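Local coordinates for structural polyprotein, VP2 (Israeli acute paralysis virus, PDB 5CDD), which probably serves, as the VP2 piece of a longer polyprotein, as a structural component of the viral capsid, one of the coat proteins that assemble into pentamers, at residues 30-35 with 41-46; 47-52 with 179-184; 106-111 with 117-122. One frame throughout, in Å; residues are numbered along the deposited sequence.

Contact 1: residues 30-35 with 41-46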
loop_
_atom_site.group_PDB
_atom_site.type_symbol
_atom_site.label_atom_id
_atom_site.label_comp_id
_atom_site.label_asym_id
_atom_site.label_seq_id
_atom_site.Cartn_x
_atom_site.Cartn_y
_atom_site.Cartn_z
ATOM N N LYS C 30 11.542 -54.059 -49.701
ATOM C CA LYS C 30 10.255 -53.975 -49.035
ATOM C C LYS C 30 10.242 -52.491 -48.657
ATOM O O LYS C 30 11.164 -52.018 -47.985
ATOM C CB LYS C 30 10.203 -54.994 -47.889
ATOM C CG LYS C 30 8.992 -55.918 -47.871
ATOM C CD LYS C 30 7.712 -55.178 -47.501
ATOM C CE LYS C 30 6.996 -55.819 -46.313
ATOM N NZ LYS C 30 5.672 -55.183 -46.056
ATOM N N PRO C 31 9.206 -51.737 -49.079
ATOM C CA PRO C 31 9.146 -50.305 -48.769
ATOM C C PRO C 31 8.193 -50.239 -47.576
ATOM O O PRO C 31 7.376 -51.133 -47.369
ATOM C CB PRO C 31 8.551 -49.636 -50.006
ATOM C CG PRO C 31 7.703 -50.726 -50.575
ATOM C CD PRO C 31 8.611 -51.940 -50.475
ATOM N N LEU C 32 8.323 -49.171 -46.796
ATOM C CA LEU C 32 7.489 -48.968 -45.624
ATOM C C LEU C 32 6.028 -49.288 -45.904
ATOM O O LEU C 32 5.472 -48.858 -46.916
ATOM C CB LEU C 32 7.609 -47.521 -45.142
ATOM C CG LEU C 32 8.973 -47.108 -44.590
ATOM C CD1 LEU C 32 8.985 -45.619 -44.320
ATOM C CD2 LEU C 32 9.266 -47.888 -43.321
ATOM N N SER C 33 5.416 -50.050 -45.002
ATOM C CA SER C 33 4.014 -50.425 -45.136
ATOM C C SER C 33 3.140 -49.265 -44.678
ATOM O O SER C 33 3.416 -48.634 -43.656
ATOM C CB SER C 33 3.706 -51.657 -44.287
ATOM O OG SER C 33 4.505 -52.759 -44.674
ATOM N N ARG C 34 2.082 -48.994 -45.432
ATOM C CA ARG C 34 1.176 -47.904 -45.108
ATOM C C ARG C 34 0.587 -48.060 -43.703
ATOM O O ARG C 34 0.352 -47.068 -43.012
ATOM C CB ARG C 34 0.057 -47.837 -46.150
ATOM C CG ARG C 34 -0.776 -46.572 -46.091
ATOM C CD ARG C 34 -1.811 -46.532 -47.206
ATOM N NE ARG C 34 -2.602 -45.304 -47.166
ATOM C CZ ARG C 34 -3.587 -45.019 -48.013
ATOM N NH1 ARG C 34 -3.907 -45.877 -48.975
ATOM N NH2 ARG C 34 -4.253 -43.875 -47.900
ATOM N N TYR C 35 0.366 -49.304 -43.285
ATOM C CA TYR C 35 -0.204 -49.590 -41.968
ATOM C C TYR C 35 0.513 -50.745 -41.272
ATOM O O TYR C 35 1.380 -51.396 -41.853
ATOM C CB TYR C 35 -1.686 -49.958 -42.104
ATOM C CG TYR C 35 -2.576 -48.858 -42.637
ATOM C CD1 TYR C 35 -3.051 -47.850 -41.800
ATOM C CD2 TYR C 35 -2.946 -48.827 -43.981
ATOM C CE1 TYR C 35 -3.877 -46.837 -42.290
ATOM C CE2 TYR C 35 -3.769 -47.818 -44.481
ATOM C CZ TYR C 35 -4.230 -46.828 -43.630
ATOM O OH TYR C 35 -5.042 -45.831 -44.121
ATOM N N ASN C 41 3.248 -58.283 -38.567
ATOM C CA ASN C 41 3.503 -57.505 -39.770
ATOM C C ASN C 41 4.218 -56.205 -39.442
ATOM O O ASN C 41 3.811 -55.130 -39.885
ATOM C CB ASN C 41 2.190 -57.207 -40.491
ATOM C CG ASN C 41 1.587 -58.440 -41.122
ATOM O OD1 ASN C 41 2.154 -59.012 -42.052
ATOM N ND2 ASN C 41 0.434 -58.864 -40.616
ATOM N N SER C 42 5.288 -56.312 -38.664
ATOM C CA SER C 42 6.074 -55.149 -38.280
ATOM C C SER C 42 6.656 -54.497 -39.523
ATOM O O SER C 42 6.533 -55.019 -40.631
ATOM C CB SER C 42 7.210 -55.563 -37.347
ATOM O OG SER C 42 6.708 -56.240 -36.210
ATOM N N GLN C 43 7.296 -53.352 -39.328
ATOM C CA GLN C 43 7.909 -52.613 -40.419
ATOM C C GLN C 43 9.241 -53.278 -40.769
ATOM O O GLN C 43 10.028 -53.607 -39.882
ATOM C CB GLN C 43 8.137 -51.167 -39.979
ATOM C CG GLN C 43 8.008 -50.128 -41.077
ATOM C CD GLN C 43 6.611 -50.065 -41.668
ATOM O OE1 GLN C 43 6.223 -50.922 -42.457
ATOM N NE2 GLN C 43 5.848 -49.050 -41.282
ATOM N N LYS C 44 9.486 -53.486 -42.059
ATOM C CA LYS C 44 10.726 -54.112 -42.512
ATOM C C LYS C 44 11.779 -53.057 -42.834
ATOM O O LYS C 44 11.475 -52.024 -43.435
ATOM C CB LYS C 44 10.470 -54.971 -43.758
ATOM C CG LYS C 44 9.559 -56.173 -43.533
ATOM C CD LYS C 44 10.209 -57.212 -42.628
ATOM C CE LYS C 44 9.271 -58.383 -42.358
ATOM N NZ LYS C 44 8.036 -57.961 -41.633
ATOM N N TYR C 45 13.018 -53.323 -42.434
ATOM C CA TYR C 45 14.120 -52.403 -42.681
ATOM C C TYR C 45 15.250 -53.069 -43.460
ATOM O O TYR C 45 15.409 -54.290 -43.429
ATOM C CB TYR C 45 14.673 -51.870 -41.360
ATOM C CG TYR C 45 14.983 -52.954 -40.356
ATOM C CD1 TYR C 45 13.992 -53.447 -39.507
ATOM C CD2 TYR C 45 16.259 -53.505 -40.268
ATOM C CE1 TYR C 45 14.265 -54.460 -38.595
ATOM C CE2 TYR C 45 16.542 -54.521 -39.361
ATOM C CZ TYR C 45 15.540 -54.993 -38.528
ATOM O OH TYR C 45 15.814 -55.995 -37.627
ATOM N N VAL C 46 16.037 -52.252 -44.153
ATOM C CA VAL C 46 17.161 -52.745 -44.939
ATOM C C VAL C 46 18.296 -53.184 -44.025
ATOM O O VAL C 46 19.014 -54.140 -44.320
ATOM C CB VAL C 46 17.690 -51.653 -45.889
ATOM C CG1 VAL C 46 18.922 -52.151 -46.625
ATOM C CG2 VAL C 46 16.606 -51.260 -46.873
#
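Gln43 lays its side-chain amide against the backbone of Ser33 and meets it at two points. Gln43 OE1 accepts the Ser33 N-H at 2.8 Å (N-H...O 157°), with the nitrogen sitting above the carbonyl plane, about 50° out of it. Gln43 NE2 gives a weak bond to Ser33 O, at 3.4 Å. One amide thus engages both the donor and the acceptor of a single residue that lies in no regular strand, which helps to set the rotation of the amide. The first torsion (chi1 -147°) sets Gln43 CG against Leu32 CD2, the two side chains meeting at roughly a right angle, and the bend at the second then turns the amide to Ser33. Both segments belong to the long excursion between strand 13-18 and strand 47-51 of this picornavirus-type capsid domain, where the chain doubles back on itself. Helix 113-116 packs against Leu32 and Gln43 through Val116, and Phe160 of strand 155-161 also touches Leu32. On the more open flank, Lys30 and Lys44 run past each other with their hydrocarbon parts in contact, Lys30 CE lying 3.8 Å from Lys44 CG. Their ammonium groups then part: Lys30, bent at its second and third torsions, brings NZ to Ser33 OG at 3.0 Å, whereas Lys44 curls back so that NZ makes a weak bond of 3.5 Å to Ser42 O. The like charges remain 5.7 Å apart, from Lys30 NZ to Lys44 NZ.

Contact 2: residues 47-52 with 179-184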
loop_
_atom_site.group_PDB
_atom_site.type_symbol
_atom_site.label_atom_id
_atom_site.label_comp_id
_atom_site.label_asym_id
_atom_site.label_seq_id
_atom_site.Cartn_x
_atom_site.Cartn_y
_atom_site.Cartn_z
ATOM N N ARG C 47 18.454 -52.474 -42.913
ATOM C CA ARG C 47 19.503 -52.781 -41.951
ATOM C C ARG C 47 19.276 -51.947 -40.698
ATOM O O ARG C 47 18.674 -50.875 -40.761
ATOM C CB ARG C 47 20.875 -52.452 -42.552
ATOM C CG ARG C 47 22.052 -53.114 -41.849
ATOM C CD ARG C 47 21.994 -54.629 -41.991
ATOM N NE ARG C 47 21.919 -55.048 -43.392
ATOM C CZ ARG C 47 22.899 -54.898 -44.278
ATOM N NH1 ARG C 47 24.046 -54.336 -43.915
ATOM N NH2 ARG C 47 22.733 -55.304 -45.531
ATOM N N SER C 48 19.747 -52.445 -39.559
ATOM C CA SER C 48 19.600 -51.730 -38.297
ATOM C C SER C 48 20.869 -51.857 -37.472
ATOM O O SER C 48 21.614 -52.828 -37.604
ATOM C CB SER C 48 18.416 -52.276 -37.500
ATOM O OG SER C 48 18.626 -53.627 -37.136
ATOM N N TRP C 49 21.106 -50.873 -36.614
ATOM C CA TRP C 49 22.293 -50.862 -35.771
ATOM C C TRP C 49 21.948 -50.459 -34.345
ATOM O O TRP C 49 21.230 -49.484 -34.123
ATOM C CB TRP C 49 23.317 -49.878 -36.337
ATOM C CG TRP C 49 23.748 -50.199 -37.730
ATOM C CD1 TRP C 49 24.738 -51.062 -38.106
ATOM C CD2 TRP C 49 23.188 -49.679 -38.941
ATOM N NE1 TRP C 49 24.831 -51.112 -39.476
ATOM C CE2 TRP C 49 23.892 -50.272 -40.014
ATOM C CE3 TRP C 49 22.160 -48.771 -39.225
ATOM C CZ2 TRP C 49 23.599 -49.985 -41.352
ATOM C CZ3 TRP C 49 21.869 -48.485 -40.557
ATOM C CH2 TRP C 49 22.589 -49.092 -41.603
ATOM N N THR C 50 22.456 -51.222 -33.381
ATOM C CA THR C 50 22.223 -50.915 -31.980
ATOM C C THR C 50 23.420 -50.111 -31.499
ATOM O O THR C 50 24.532 -50.622 -31.370
ATOM C CB THR C 50 22.069 -52.186 -31.120
ATOM O OG1 THR C 50 21.941 -51.821 -29.735
ATOM C CG2 THR C 50 23.260 -53.110 -31.313
ATOM N N LEU C 51 23.183 -48.829 -31.252
ATOM C CA LEU C 51 24.236 -47.929 -30.802
ATOM C C LEU C 51 24.213 -47.716 -29.295
ATOM O O LEU C 51 23.177 -47.882 -28.651
ATOM C CB LEU C 51 24.098 -46.597 -31.528
ATOM C CG LEU C 51 24.190 -46.725 -33.044
ATOM C CD1 LEU C 51 23.710 -45.456 -33.712
ATOM C CD2 LEU C 51 25.625 -47.018 -33.434
ATOM N N PRO C 52 25.353 -47.309 -28.714
ATOM C CA PRO C 52 26.624 -47.044 -29.394
ATOM C C PRO C 52 27.574 -48.235 -29.512
ATOM O O PRO C 52 28.661 -48.100 -30.070
ATOM C CB PRO C 52 27.218 -45.935 -28.546
ATOM C CG PRO C 52 26.867 -46.402 -27.155
ATOM C CD PRO C 52 25.397 -46.815 -27.325
ATOM N N ILE C 179 25.996 -49.029 -50.935
ATOM C CA ILE C 179 26.134 -47.880 -50.056
ATOM C C ILE C 179 27.262 -48.166 -49.047
ATOM O O ILE C 179 27.652 -49.317 -48.861
ATOM C CB ILE C 179 24.885 -47.487 -49.211
ATOM C CG1 ILE C 179 23.646 -47.414 -50.105
ATOM C CG2 ILE C 179 25.103 -46.124 -48.550
ATOM C CD1 ILE C 179 22.374 -47.057 -49.357
ATOM N N SER C 180 27.786 -47.125 -48.409
ATOM C CA SER C 180 28.844 -47.302 -47.424
ATOM C C SER C 180 28.453 -46.564 -46.158
ATOM O O SER C 180 28.304 -45.341 -46.158
ATOM C CB SER C 180 30.174 -46.775 -47.960
ATOM O OG SER C 180 30.631 -47.579 -49.032
ATOM N N VAL C 181 28.273 -47.319 -45.081
ATOM C CA VAL C 181 27.889 -46.746 -43.803
ATOM C C VAL C 181 29.101 -46.492 -42.917
ATOM O O VAL C 181 29.786 -47.426 -42.503
ATOM C CB VAL C 181 26.921 -47.676 -43.054
ATOM C CG1 VAL C 181 26.504 -47.045 -41.751
ATOM C CG2 VAL C 181 25.703 -47.953 -43.907
ATOM N N TYR C 182 29.357 -45.220 -42.633
ATOM C CA TYR C 182 30.474 -44.829 -41.781
ATOM C C TYR C 182 29.950 -44.257 -40.472
ATOM O O TYR C 182 28.924 -43.580 -40.448
ATOM C CB TYR C 182 31.338 -43.781 -42.484
ATOM C CG TYR C 182 32.050 -44.299 -43.706
ATOM C CD1 TYR C 182 33.161 -45.133 -43.589
ATOM C CD2 TYR C 182 31.604 -43.969 -44.982
ATOM C CE1 TYR C 182 33.812 -45.629 -44.717
ATOM C CE2 TYR C 182 32.244 -44.457 -46.118
ATOM C CZ TYR C 182 33.347 -45.286 -45.979
ATOM O OH TYR C 182 33.982 -45.767 -47.102
ATOM N N MET C 183 30.659 -44.533 -39.385
ATOM C CA MET C 183 30.260 -44.032 -38.079
ATOM C C MET C 183 31.463 -43.698 -37.208
ATOM O O MET C 183 32.558 -44.225 -37.411
ATOM C CB MET C 183 29.381 -45.057 -37.357
ATOM C CG MET C 183 27.969 -45.168 -37.898
ATOM S SD MET C 183 26.980 -46.341 -36.947
ATOM C CE MET C 183 26.526 -47.517 -38.210
ATOM N N TRP C 184 31.244 -42.817 -36.239
ATOM C CA TRP C 184 32.284 -42.402 -35.308
ATOM C C TRP C 184 31.635 -41.607 -34.185
ATOM O O TRP C 184 30.441 -41.317 -34.239
ATOM C CB TRP C 184 33.348 -41.568 -36.028
ATOM C CG TRP C 184 32.873 -40.255 -36.570
ATOM C CD1 TRP C 184 32.926 -39.043 -35.946
ATOM C CD2 TRP C 184 32.315 -40.014 -37.868
ATOM N NE1 TRP C 184 32.445 -38.060 -36.776
ATOM C CE2 TRP C 184 32.062 -38.629 -37.963
ATOM C CE3 TRP C 184 32.006 -40.835 -38.961
ATOM C CZ2 TRP C 184 31.516 -38.042 -39.111
ATOM C CZ3 TRP C 184 31.460 -40.252 -40.103
ATOM C CH2 TRP C 184 31.222 -38.868 -40.167
#
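The Trp49 indole is covered on one face by Met183 and Val181, and on the opposite face by CG of Arg47, two residues earlier in the chain. Met183 CE stands over the five-membered ring, 3.9 Å from its centroid and only 9° off the normal, a clear CH-pi contact. Its SD lies farther out and obliquely, 5.4 Å from the same centroid, which makes this a Met-aromatic pair led by the methyl. Val181 takes the benzo end: CG2 is 3.9 Å from Trp49 CZ2, and CG1 sits above the rim on the methionine's side. Met183 stays extended through chi2 and bends only at its last torsion (chi3 -121°), which swings CE onto the ring and leaves SD to touch Leu51 CD2 at 3.8 Å. No hydrogen bond crosses here. The axes of the two short strand segments come within 11.5 Å and run almost in the same direction (6°), a spacing that belongs to facing sheets of the capsid jelly roll, with these apolar side chains filling the gap. Strand 47-51 pairs with 155-161, whose Leu157 packs on both Trp49 and Leu51; across the sandwich, strand 179-186 lies between 13-18 and 68-81, from which Ile15 and Leu79 reach Met183 and Val181.

Contact 3: residues 106-111 with 117-122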
loop_
_atom_site.group_PDB
_atom_site.type_symbol
_atom_site.label_atom_id
_atom_site.label_comp_id
_atom_site.label_asym_id
_atom_site.label_seq_id
_atom_site.Cartn_x
_atom_site.Cartn_y
_atom_site.Cartn_z
ATOM N N ARG C 106 4.967 -48.413 -28.820
ATOM C CA ARG C 106 5.742 -47.180 -28.933
ATOM C C ARG C 106 7.015 -47.327 -29.764
ATOM O O ARG C 106 7.837 -46.409 -29.817
ATOM C CB ARG C 106 6.093 -46.671 -27.533
ATOM C CG ARG C 106 4.876 -46.352 -26.678
ATOM C CD ARG C 106 5.255 -46.112 -25.226
ATOM N NE ARG C 106 4.090 -45.824 -24.393
ATOM C CZ ARG C 106 3.431 -44.668 -24.392
ATOM N NH1 ARG C 106 3.822 -43.676 -25.181
ATOM N NH2 ARG C 106 2.378 -44.505 -23.605
ATOM N N SER C 107 7.176 -48.479 -30.411
ATOM C CA SER C 107 8.345 -48.738 -31.246
ATOM C C SER C 107 8.128 -48.194 -32.654
ATOM O O SER C 107 6.997 -48.120 -33.134
ATOM C CB SER C 107 8.624 -50.240 -31.320
ATOM O OG SER C 107 9.711 -50.507 -32.190
ATOM N N VAL C 108 9.217 -47.815 -33.312
ATOM C CA VAL C 108 9.141 -47.270 -34.663
ATOM C C VAL C 108 8.698 -48.327 -35.671
ATOM O O VAL C 108 8.130 -48.003 -36.714
ATOM C CB VAL C 108 10.510 -46.692 -35.107
ATOM C CG1 VAL C 108 11.567 -47.780 -35.098
ATOM C CG2 VAL C 108 10.393 -46.073 -36.488
ATOM N N LEU C 109 8.949 -49.591 -35.349
ATOM C CA LEU C 109 8.585 -50.698 -36.230
ATOM C C LEU C 109 7.122 -51.113 -36.072
ATOM O O LEU C 109 6.612 -51.917 -36.851
ATOM C CB LEU C 109 9.493 -51.901 -35.953
ATOM C CG LEU C 109 10.997 -51.655 -36.092
ATOM C CD1 LEU C 109 11.762 -52.891 -35.659
ATOM C CD2 LEU C 109 11.329 -51.295 -37.532
ATOM N N GLN C 110 6.452 -50.556 -35.069
ATOM C CA GLN C 110 5.057 -50.887 -34.807
ATOM C C GLN C 110 4.101 -49.760 -35.170
ATOM O O GLN C 110 3.001 -49.679 -34.623
ATOM C CB GLN C 110 4.873 -51.235 -33.330
ATOM C CG GLN C 110 5.705 -52.410 -32.857
ATOM C CD GLN C 110 5.344 -53.693 -33.569
ATOM O OE1 GLN C 110 4.195 -54.133 -33.534
ATOM N NE2 GLN C 110 6.326 -54.303 -34.219
ATOM N N THR C 111 4.511 -48.891 -36.087
ATOM C CA THR C 111 3.663 -47.775 -36.488
ATOM C C THR C 111 3.532 -47.645 -38.004
ATOM O O THR C 111 4.241 -48.310 -38.761
ATOM C CB THR C 111 4.188 -46.439 -35.903
ATOM O OG1 THR C 111 3.295 -45.375 -36.255
ATOM C CG2 THR C 111 5.578 -46.130 -36.437
ATOM N N THR C 117 8.073 -42.263 -40.700
ATOM C CA THR C 117 8.645 -41.119 -41.392
ATOM C C THR C 117 8.591 -39.858 -40.524
ATOM O O THR C 117 9.085 -38.799 -40.914
ATOM C CB THR C 117 7.900 -40.870 -42.717
ATOM O OG1 THR C 117 8.571 -39.849 -43.458
ATOM C CG2 THR C 117 6.473 -40.432 -42.449
ATOM N N GLY C 118 7.993 -39.984 -39.341
ATOM C CA GLY C 118 7.888 -38.856 -38.433
ATOM C C GLY C 118 9.031 -38.802 -37.434
ATOM O O GLY C 118 9.226 -37.792 -36.754
ATOM N N TYR C 119 9.785 -39.893 -37.337
ATOM C CA TYR C 119 10.918 -39.961 -36.421
ATOM C C TYR C 119 12.068 -39.088 -36.908
ATOM O O TYR C 119 12.078 -38.641 -38.056
ATOM C CB TYR C 119 11.408 -41.405 -36.283
ATOM C CG TYR C 119 10.631 -42.240 -35.292
ATOM C CD1 TYR C 119 9.283 -42.529 -35.490
ATOM C CD2 TYR C 119 11.250 -42.742 -34.146
ATOM C CE1 TYR C 119 8.567 -43.298 -34.571
ATOM C CE2 TYR C 119 10.546 -43.510 -33.222
ATOM C CZ TYR C 119 9.206 -43.784 -33.440
ATOM O OH TYR C 119 8.509 -44.532 -32.520
ATOM N N PRO C 120 13.049 -38.819 -36.031
ATOM C CA PRO C 120 14.199 -37.994 -36.409
ATOM C C PRO C 120 15.001 -38.726 -37.475
ATOM O O PRO C 120 15.499 -39.825 -37.233
ATOM C CB PRO C 120 14.978 -37.865 -35.103
ATOM C CG PRO C 120 13.917 -38.008 -34.054
ATOM C CD PRO C 120 13.085 -39.134 -34.593
ATOM N N GLY C 121 15.124 -38.131 -38.654
ATOM C CA GLY C 121 15.873 -38.792 -39.703
ATOM C C GLY C 121 16.211 -37.917 -40.888
ATOM O O GLY C 121 15.935 -36.718 -40.893
ATOM N N VAL C 122 16.815 -38.532 -41.898
ATOM C CA VAL C 122 17.207 -37.828 -43.109
ATOM C C VAL C 122 16.888 -38.688 -44.334
ATOM O O VAL C 122 16.961 -39.915 -44.276
ATOM C CB VAL C 122 18.720 -37.493 -43.074
ATOM C CG1 VAL C 122 19.531 -38.767 -42.921
ATOM C CG2 VAL C 122 19.122 -36.749 -44.333
#
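Tyr119 points at Val108 and lays one face of its ring over that valine. From CB the side chain heads toward residues 106-111, and contact starts at CG, which has Val108 CG2 beneath it. Along one side of the ring, Tyr119 CD1 and CE1 both lie 3.8 Å from Val108 CG2; on the other side Tyr119 CE2 meets Val108 CB instead. Val108 CG2 lies under the Tyr119 ring centre, 3.8 Å from the centroid and 8° off the normal, so this is a CH-pi contact over the face. With chi1 at 60°, Val108 carries CG2 opposite its own backbone N and up against the ring. Farther out, Tyr119 CZ is 3.6 Å from Val108 CB. The loop met here leaves strand 90-97 of the jelly-roll sheet and, through helix 113-116, turns back into the adjacent antiparallel strand 121-125. Residues 107-110 form a beta turn closed by Gln110 N to Ser107 O at 3.2 Å, and Ser107 OG adds a weak bond from Leu109 N while also pairing with Asp99. At the tip, Tyr119 OH comes 3.4 Å from Arg106 O, and 3.5 Å from Val108 N at an angle too poor for a bond; that N-H goes to Asp99. Arg86 of a neighbouring subunit hydrogen-bonds Arg106 O and, weakly, Tyr119 OH.

How the contacts relate
Contact 2 is the core of the chain, its centre about 4 Å from the chain's centre, and wholly apolar, joining the two sheets of the sandwich. The centres of contacts 1 and 3 lie farther out, about 16 and 13 Å from the chain's centre, and their loops pack together: Gln43 N probably bonds Leu109 O at 2.9 Å, and Ser42 OG probably bonds Gln110 NE2. Both lean on helix 113-116 and strand 155-161. Contact 1, partly buried, relies on an amide, a leucine and the aliphatic parts of two lysines; contact 3 is buried and pairs an aromatic face with a valine. Contact 3 abuts neighbouring subunits, as does the 34-35 end of contact 1; none touches contact 2.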